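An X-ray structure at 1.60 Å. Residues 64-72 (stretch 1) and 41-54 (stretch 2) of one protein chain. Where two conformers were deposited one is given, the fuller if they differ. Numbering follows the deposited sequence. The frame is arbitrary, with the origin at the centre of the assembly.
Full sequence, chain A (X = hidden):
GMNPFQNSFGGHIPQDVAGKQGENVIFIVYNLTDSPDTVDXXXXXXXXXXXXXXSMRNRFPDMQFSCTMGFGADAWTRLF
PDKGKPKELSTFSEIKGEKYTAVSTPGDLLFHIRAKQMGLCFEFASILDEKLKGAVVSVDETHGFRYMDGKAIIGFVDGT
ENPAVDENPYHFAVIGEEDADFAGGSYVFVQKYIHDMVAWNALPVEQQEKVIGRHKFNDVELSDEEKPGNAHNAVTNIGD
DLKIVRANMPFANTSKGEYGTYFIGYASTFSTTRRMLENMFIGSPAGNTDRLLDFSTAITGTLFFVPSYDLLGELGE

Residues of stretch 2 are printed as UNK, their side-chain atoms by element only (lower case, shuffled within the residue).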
ATOM      1  N   GLN A  64      -1.353   1.080  12.897  1.00 14.24           N
ATOM      2  CA  GLN A  64      -2.459   0.633  13.742  1.00 14.26           C
ATOM      3  C   GLN A  64      -1.986   0.072  15.088  1.00 13.48           C
ATOM      4  O   GLN A  64      -2.505  -0.931  15.571  1.00 14.17           O
ATOM      5  CB  GLN A  64      -3.281  -0.411  13.003  1.00 14.75           C
ATOM      6  CG  GLN A  64      -3.710   0.049  11.632  1.00 21.01           C
ATOM      7  CD  GLN A  64      -4.748  -0.851  10.985  1.00 30.05           C
ATOM      8  OE1 GLN A  64      -4.660  -2.089  11.058  1.00 36.25           O
ATOM      9  NE2 GLN A  64      -5.691  -0.241  10.276  1.00 34.40           N
ATOM     10  N   PHE A  65      -1.072   0.773  15.732  1.00 12.46           N
ATOM     11  CA  PHE A  65      -0.549   0.307  16.982  1.00 11.88           C
ATOM     12  C   PHE A  65      -1.546   0.483  18.110  1.00 11.92           C
ATOM     13  O   PHE A  65      -2.136   1.556  18.269  1.00 12.06           O
ATOM     14  CB  PHE A  65       0.732   1.040  17.368  1.00 11.65           C
ATOM     15  CG  PHE A  65       1.306   0.545  18.626  1.00 11.97           C
ATOM     16  CD1 PHE A  65       2.062  -0.625  18.631  1.00 12.30           C
ATOM     17  CD2 PHE A  65       0.925   1.100  19.844  1.00 12.43           C
ATOM     18  CE1 PHE A  65       2.461  -1.209  19.824  1.00 10.00           C
ATOM     19  CE2 PHE A  65       1.293   0.518  21.023  1.00 12.12           C
ATOM     20  CZ  PHE A  65       2.077  -0.654  21.017  1.00 11.54           C
ATOM     21  N   SER A  66      -1.653  -0.530  18.952  1.00 11.88           N
ATOM     22  CA  SER A  66      -2.504  -0.466  20.107  0.50 11.94           C
ATOM     23  C   SER A  66      -1.960  -1.362  21.239  1.00 12.03           C
ATOM     24  O   SER A  66      -1.369  -2.404  20.971  1.00 12.10           O
ATOM     25  CB  SER A  66      -3.895  -0.919  19.726  0.50 12.15           C
ATOM     26  OG  SER A  66      -4.756  -0.865  20.812  0.50 12.04           O
ATOM     27  N   CYS A  67      -2.172  -0.937  22.484  1.00 12.11           N
ATOM     28  CA  CYS A  67      -1.904  -1.749  23.646  1.00 12.02           C
ATOM     29  C   CYS A  67      -2.964  -1.450  24.688  1.00 12.22           C
ATOM     30  O   CYS A  67      -3.351  -0.297  24.872  1.00 12.18           O
ATOM     31  CB  CYS A  67      -0.521  -1.492  24.237  1.00 12.04           C
ATOM     32  SG  CYS A  67      -0.045  -2.691  25.519  1.00 14.09           S
ATOM     33  N   THR A  68      -3.458  -2.490  25.329  1.00 11.94           N
ATOM     34  CA  THR A  68      -4.314  -2.334  26.498  1.00 12.19           C
ATOM     35  C   THR A  68      -3.635  -2.973  27.703  1.00 12.25           C
ATOM     36  O   THR A  68      -2.844  -3.930  27.557  1.00 12.66           O
ATOM     37  CB  THR A  68      -5.682  -2.963  26.294  1.00 12.33           C
ATOM     38  OG1 THR A  68      -5.535  -4.358  26.144  1.00 16.75           O
ATOM     39  CG2 THR A  68      -6.340  -2.413  25.091  1.00 13.30           C
HETATM   40  N   MSE A  69      -3.924  -2.418  28.886  1.00 11.75           N
HETATM   41  CA  MSE A  69      -3.346  -2.844  30.135  1.00 12.29           C
HETATM   42  C   MSE A  69      -4.463  -3.109  31.125  1.00 12.12           C
HETATM   43  O   MSE A  69      -5.313  -2.249  31.353  1.00 12.51           O
HETATM   44  CB  MSE A  69      -2.453  -1.738  30.676  1.00 12.19           C
HETATM   45  CG  MSE A  69      -1.786  -2.055  32.004  1.00 15.26           C
HETATM   46 SE   MSE A  69      -0.718  -0.540  32.630  0.70 22.19          SE
HETATM   47  CE  MSE A  69       0.125  -1.423  34.144  1.00 18.76           C
ATOM     48  N   GLY A  70      -4.442  -4.288  31.732  1.00 11.63           N
ATOM     49  CA  GLY A  70      -5.454  -4.672  32.691  1.00 11.54           C
ATOM     50  C   GLY A  70      -4.867  -5.252  33.955  1.00 10.89           C
ATOM     51  O   GLY A  70      -3.722  -5.732  33.967  1.00 10.82           O
ATOM     52  N   PHE A  71      -5.685  -5.261  35.003  1.00 10.30           N
ATOM     53  CA  PHE A  71      -5.283  -5.729  36.334  1.00 10.27           C
ATOM     54  C   PHE A  71      -6.166  -6.854  36.839  1.00 10.30           C
ATOM     55  O   PHE A  71      -7.393  -6.760  36.783  1.00 10.25           O
ATOM     56  CB  PHE A  71      -5.351  -4.561  37.347  1.00 10.34           C
ATOM     57  CG  PHE A  71      -4.562  -3.367  36.938  1.00 11.61           C
ATOM     58  CD1 PHE A  71      -5.088  -2.451  36.057  1.00 14.25           C
ATOM     59  CD2 PHE A  71      -3.262  -3.199  37.367  1.00 11.25           C
ATOM     60  CE1 PHE A  71      -4.333  -1.373  35.612  1.00 15.02           C
ATOM     61  CE2 PHE A  71      -2.503  -2.082  36.929  1.00 13.08           C
ATOM     62  CZ  PHE A  71      -3.044  -1.193  36.071  1.00 14.30           C
ATOM     63  N   GLY A  72      -5.536  -7.867  37.438  1.00 10.16           N
ATOM     64  CA  GLY A  72      -6.253  -8.956  38.094  1.00 10.34           C
ATOM     65  C   GLY A  72      -6.921  -8.485  39.380  1.00 10.57           C
ATOM     66  O   GLY A  72      -6.588  -7.437  39.917  1.00 10.25           O
ATOM     67  N   UNK A  41       7.088   0.543  40.338  1.00 12.47           N
ATOM     68  CA  UNK A  41       7.378   0.226  38.930  1.00 12.56           C
ATOM     69  C   UNK A  41       6.090   0.044  38.135  1.00 12.40           C
ATOM     70  O   UNK A  41       5.972   0.536  37.011  1.00 12.56           O
ATOM     71  n   UNK A  41      12.862  -2.645  39.894  1.00 21.86           N
ATOM     72  c   UNK A  41      10.623  -1.838  39.175  1.00 16.49           C
ATOM     73  c   UNK A  41       8.292  -0.996  38.822  1.00 12.56           C
ATOM     74  c   UNK A  41       9.715  -0.668  39.238  1.00 13.90           C
ATOM     75  c   UNK A  41      12.033  -1.449  39.610  1.00 17.75           C
ATOM     76  N   UNK A  42       5.096  -0.584  38.739  1.00 12.25           N
ATOM     77  CA  UNK A  42       3.806  -0.724  38.079  1.00 12.29           C
ATOM     78  C   UNK A  42       3.164   0.657  37.872  1.00 12.40           C
ATOM     79  O   UNK A  42       2.623   0.947  36.805  1.00 12.00           O
ATOM     80  c   UNK A  42       3.401  -3.088  38.841  1.00 13.50           C
ATOM     81  c   UNK A  42       1.400  -1.606  38.283  1.00 12.68           C
ATOM     82  c   UNK A  42       2.858  -1.663  38.865  1.00 12.33           C
ATOM     83  N   UNK A  43       3.260   1.511  38.882  1.00 12.83           N
ATOM     84  CA  UNK A  43       2.684   2.857  38.794  1.00 13.45           C
ATOM     85  C   UNK A  43       3.396   3.697  37.724  1.00 13.94           C
ATOM     86  O   UNK A  43       2.750   4.500  37.026  1.00 14.04           O
ATOM     87  n   UNK A  43       0.374   4.243  44.529  1.00 26.61           N
ATOM     88  c   UNK A  43       1.683   3.851  42.408  1.00 18.54           C
ATOM     89  c   UNK A  43       2.729   3.561  40.150  1.00 13.45           C
ATOM     90  c   UNK A  43       1.736   3.019  41.137  1.00 15.15           C
ATOM     91  c   UNK A  43       0.601   3.330  43.350  1.00 23.29           C
ATOM     92  N   UNK A  44       4.700   3.484  37.553  1.00 14.46           N
ATOM     93  CA  UNK A  44       5.481   4.169  36.472  0.70 14.74           C
ATOM     94  C   UNK A  44       4.923   3.816  35.121  1.00 14.38           C
ATOM     95  O   UNK A  44       4.769   4.665  34.259  1.00 14.82           O
ATOM     96  o   UNK A  44       8.221   3.703  34.415  0.70 19.31           O
ATOM     97  c   UNK A  44       7.775   4.433  35.348  0.70 18.13           C
ATOM     98  c   UNK A  44       6.965   3.781  36.506  0.70 15.15           C
ATOM     99  o   UNK A  44       7.955   5.682  35.381  0.70 23.78           O
ATOM    100  N   UNK A  45       4.609   2.546  34.926  1.00 13.45           N
ATOM    101  CA  UNK A  45       4.005   2.123  33.658  1.00 13.10           C
ATOM    102  C   UNK A  45       2.600   2.754  33.499  1.00 12.85           C
ATOM    103  O   UNK A  45       2.273   3.286  32.445  1.00 12.65           O
ATOM    104  c   UNK A  45       3.115   0.188  32.313  1.00 13.70           C
ATOM    105  c   UNK A  45       5.296  -0.018  33.461  1.00 14.21           C
ATOM    106  c   UNK A  45       3.919   0.583  33.537  1.00 12.83           C
ATOM    107  N   UNK A  46       1.794   2.727  34.565  1.00 12.80           N
ATOM    108  CA  UNK A  46       0.462   3.365  34.526  1.00 12.79           C
ATOM    109  C   UNK A  46       0.576   4.830  34.112  1.00 12.76           C
ATOM    110  O   UNK A  46      -0.184   5.311  33.256  1.00 12.59           O
ATOM    111  c   UNK A  46      -0.239   3.288  35.885  1.00 12.84           C
ATOM    112  s   UNK A  46      -0.682   1.655  36.430  1.00 13.50           S
ATOM    113  N   UNK A  47       1.509   5.542  34.743  1.00 12.98           N
ATOM    114  CA  UNK A  47       1.687   6.961  34.508  1.00 13.14           C
ATOM    115  C   UNK A  47       2.122   7.267  33.078  1.00 13.21           C
ATOM    116  O   UNK A  47       1.764   8.318  32.529  1.00 13.40           O
ATOM    117  c   UNK A  47       2.699   7.519  35.484  1.00 13.20           C
ATOM    118  N   UNK A  48       2.888   6.361  32.482  1.00 13.05           N
ATOM    119  CA  UNK A  48       3.509   6.610  31.200  1.00 13.23           C
ATOM    120  C   UNK A  48       2.884   5.841  30.041  1.00 12.81           C
ATOM    121  O   UNK A  48       3.347   5.948  28.884  1.00 12.42           O
ATOM    122  c   UNK A  48       4.992   6.294  31.306  1.00 13.77           C
ATOM    123  n   UNK A  48       6.267   6.866  33.253  1.00 18.20           N
ATOM    124  c   UNK A  48       5.721   7.303  32.134  1.00 17.79           C
ATOM    125  o   UNK A  48       5.745   8.500  31.795  1.00 20.75           O
ATOM    126  N   UNK A  49       1.814   5.121  30.327  1.00 12.75           N
ATOM    127  CA  UNK A  49       1.205   4.202  29.338  1.00 12.35           C
ATOM    128  C   UNK A  49       0.681   4.918  28.099  1.00 12.23           C
ATOM    129  O   UNK A  49       1.018   4.545  26.981  1.00 11.94           O
ATOM    130  c   UNK A  49      -2.093   1.136  27.899  1.00 12.37           C
ATOM    131  c   UNK A  49      -1.644   2.219  28.612  1.00 12.66           C
ATOM    132  c   UNK A  49      -0.387   2.227  29.155  1.00 12.71           C
ATOM    133  c   UNK A  49       0.434   1.131  28.942  1.00 13.41           C
ATOM    134  c   UNK A  49      -1.265   0.056  27.680  1.00 12.01           C
ATOM    135  c   UNK A  49       0.085   3.403  29.985  1.00 12.17           C
ATOM    136  c   UNK A  49      -0.021   0.036  28.212  1.00 13.32           C
ATOM    137  N   UNK A  50      -0.114   5.968  28.294  1.00 12.30           N
ATOM    138  CA  UNK A  50      -0.653   6.694  27.154  1.00 12.38           C
ATOM    139  C   UNK A  50       0.480   7.413  26.373  1.00 12.20           C
ATOM    140  O   UNK A  50       0.417   7.507  25.170  1.00 12.05           O
ATOM    141  c   UNK A  50      -1.742   7.688  27.587  1.00 12.62           C
ATOM    142  o   UNK A  50      -1.215   8.677  28.429  1.00 14.50           O
ATOM    143  N   UNK A  51       1.536   7.844  27.075  1.00 11.98           N
ATOM    144  CA  UNK A  51       2.726   8.419  26.415  1.00 12.14           C
ATOM    145  C   UNK A  51       3.443   7.388  25.519  1.00 12.08           C
ATOM    146  O   UNK A  51       3.923   7.715  24.432  1.00 11.98           O
ATOM    147  c   UNK A  51       3.694   8.962  27.452  1.00 12.03           C
ATOM    148  N   UNK A  52       3.541   6.150  25.999  1.00 12.42           N
ATOM    149  CA  UNK A  52       4.172   5.093  25.224  1.00 12.41           C
ATOM    150  C   UNK A  52       3.364   4.816  23.947  1.00 11.94           C
ATOM    151  O   UNK A  52       3.935   4.602  22.876  1.00 11.87           O
ATOM    152  c   UNK A  52       4.299   3.829  26.048  1.00 12.85           C
ATOM    153  c   UNK A  52       5.873   1.033  26.964  1.00 19.65           C
ATOM    154 se   UNK A  52       5.276   2.348  28.336  0.70 25.19          SE
ATOM    155  c   UNK A  52       5.300   3.939  27.207  1.00 14.54           C
ATOM    156  N   UNK A  53       2.030   4.832  24.069  1.00 11.72           N
ATOM    157  CA  UNK A  53       1.163   4.664  22.917  1.00 11.56           C
ATOM    158  C   UNK A  53       1.287   5.859  21.981  1.00 11.21           C
ATOM    159  O   UNK A  53       1.388   5.681  20.751  1.00 11.14           O
ATOM    160  c   UNK A  53      -0.311   4.451  23.344  1.00 11.52           C
ATOM    161  c   UNK A  53      -0.432   3.138  24.130  1.00 12.41           C
ATOM    162  c   UNK A  53      -1.749   2.964  24.852  1.00 13.50           C
ATOM    163  c   UNK A  53      -1.240   4.468  22.126  1.00 12.19           C
ATOM    164  N   UNK A  54       1.325   7.075  22.542  1.00 11.07           N
ATOM    165  CA  UNK A  54       1.500   8.288  21.718  1.00 11.33           C
ATOM    166  C   UNK A  54       2.768   8.205  20.901  1.00 11.67           C
ATOM    167  O   UNK A  54       2.796   8.603  19.762  1.00 11.86           O
ATOM    168  n   UNK A  54      -1.020  10.972  25.888  1.00 21.42           N
ATOM    169  c   UNK A  54       0.355  11.559  23.472  1.00 14.65           C
ATOM    170  n   UNK A  54       0.876  11.336  27.114  1.00 20.26           N
ATOM    171  c   UNK A  54       0.215  10.124  22.931  1.00 12.96           C
ATOM    172  c   UNK A  54       1.544   9.551  22.586  1.00 11.37           C
ATOM    173  n   UNK A  54       0.937  11.585  24.818  1.00 16.85           N
ATOM    174  c   UNK A  54       0.265  11.294  25.939  1.00 19.45           C
TER

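Stretch 2 is a helix that runs nearly antiparallel to the strand of stretch 1, at 168° between their directions and 9.1 Å between the two axes at closest approach. Position 41 carries four carbons in a row ending in nitrogen, far from the strand; this is Lys41, extended, its terminal nitrogen hydrogen-bonded elsewhere in the structure. At position 42 one carbon bears two others, and one of these lies near the ring edge of Phe71 and the methyl of Met69. The short fork identifies Val42, whose CG1 is 4.2 Å from Phe71 CE2 and 4.3 Å from Met69 CE. Position 43 repeats the four-carbon chain with a terminal nitrogen and points away from the strand: Lys43.

Position 44 has two carbons, the second carrying two oxygens, and touches nothing on stretch 1. It is Asp44. Another three-carbon fork stands at position 45, directed toward the strand and meeting the end of Met69; it is Val45, with CG1 3.9 Å from Met69 CE. Position 46 has one carbon and a sulfur, which lies at the edge of the Phe71 ring and beside the Met69 methyl. This is Cys46. Its SG sits 3.7 Å from Phe71 CZ and 3.9 Å from Met69 CE, so the thiol is shared between two strand residues.

A single carbon at position 47, exposed and out of reach, gives Ala47. Position 48 has two carbons, the second with one oxygen and one nitrogen: Asn48. Its ND2 donates a hydrogen bond to Asp44 O (2.8 Å), a link to the preceding turn just ahead of the kink. There the N atoms of positions 50 and 51 lack bonds to the turn before.

Position 49 bears one carbon and a six-carbon ring with no further atom; Met69 lies over one face and the Cys67 sulfur at the edge. It is Phe49. CB of Met69 is 3.7 Å from Phe49 CZ, and Met69 SE is 4.5 Å from the ring centroid. Cys67 SG is 3.7 Å from Phe49 CZ.

Position 50, a carbon and an oxygen, is Ser50; position 51, a lone carbon, is Ala51. Neither reaches the strand. The unbranched row of two carbons, selenium and a carbon at position 52 is selenomethionine, Met52, which makes no contact; its CB is 6.7 Å from Phe65 CE2. Position 53 has four carbons, forked at the first; the longer, two-carbon arm ends near the Cys67 carbonyl and also approaches Phe65. This is Ile53. It starts sideways, but its end comes nearer, bringing CD1 within 3.6 Å of Cys67 O, while CG1 is 4.4 Å from Phe65 CE2. Position 54 has three carbons, a nitrogen and a carbon bearing two more nitrogens. This is Arg54, pointing away and making a weak hydrogen bond from NH1 to Ser50 OG (3.4 Å).

The contact has no hydrogen bonds between the stretches and rests on packing. Cys67, Met69 and Phe71 of the strand, and Phe65 in the loop before it, point their CB toward the helix. Met69, fully extended, lies along the Phe49 face and ends among Val42, Val45 and Cys46, while Phe71 and Ile53 extend the buried patch in opposite directions along the helix.

Stretch 2, residues 41-54: KVKDVCANFSAMIR
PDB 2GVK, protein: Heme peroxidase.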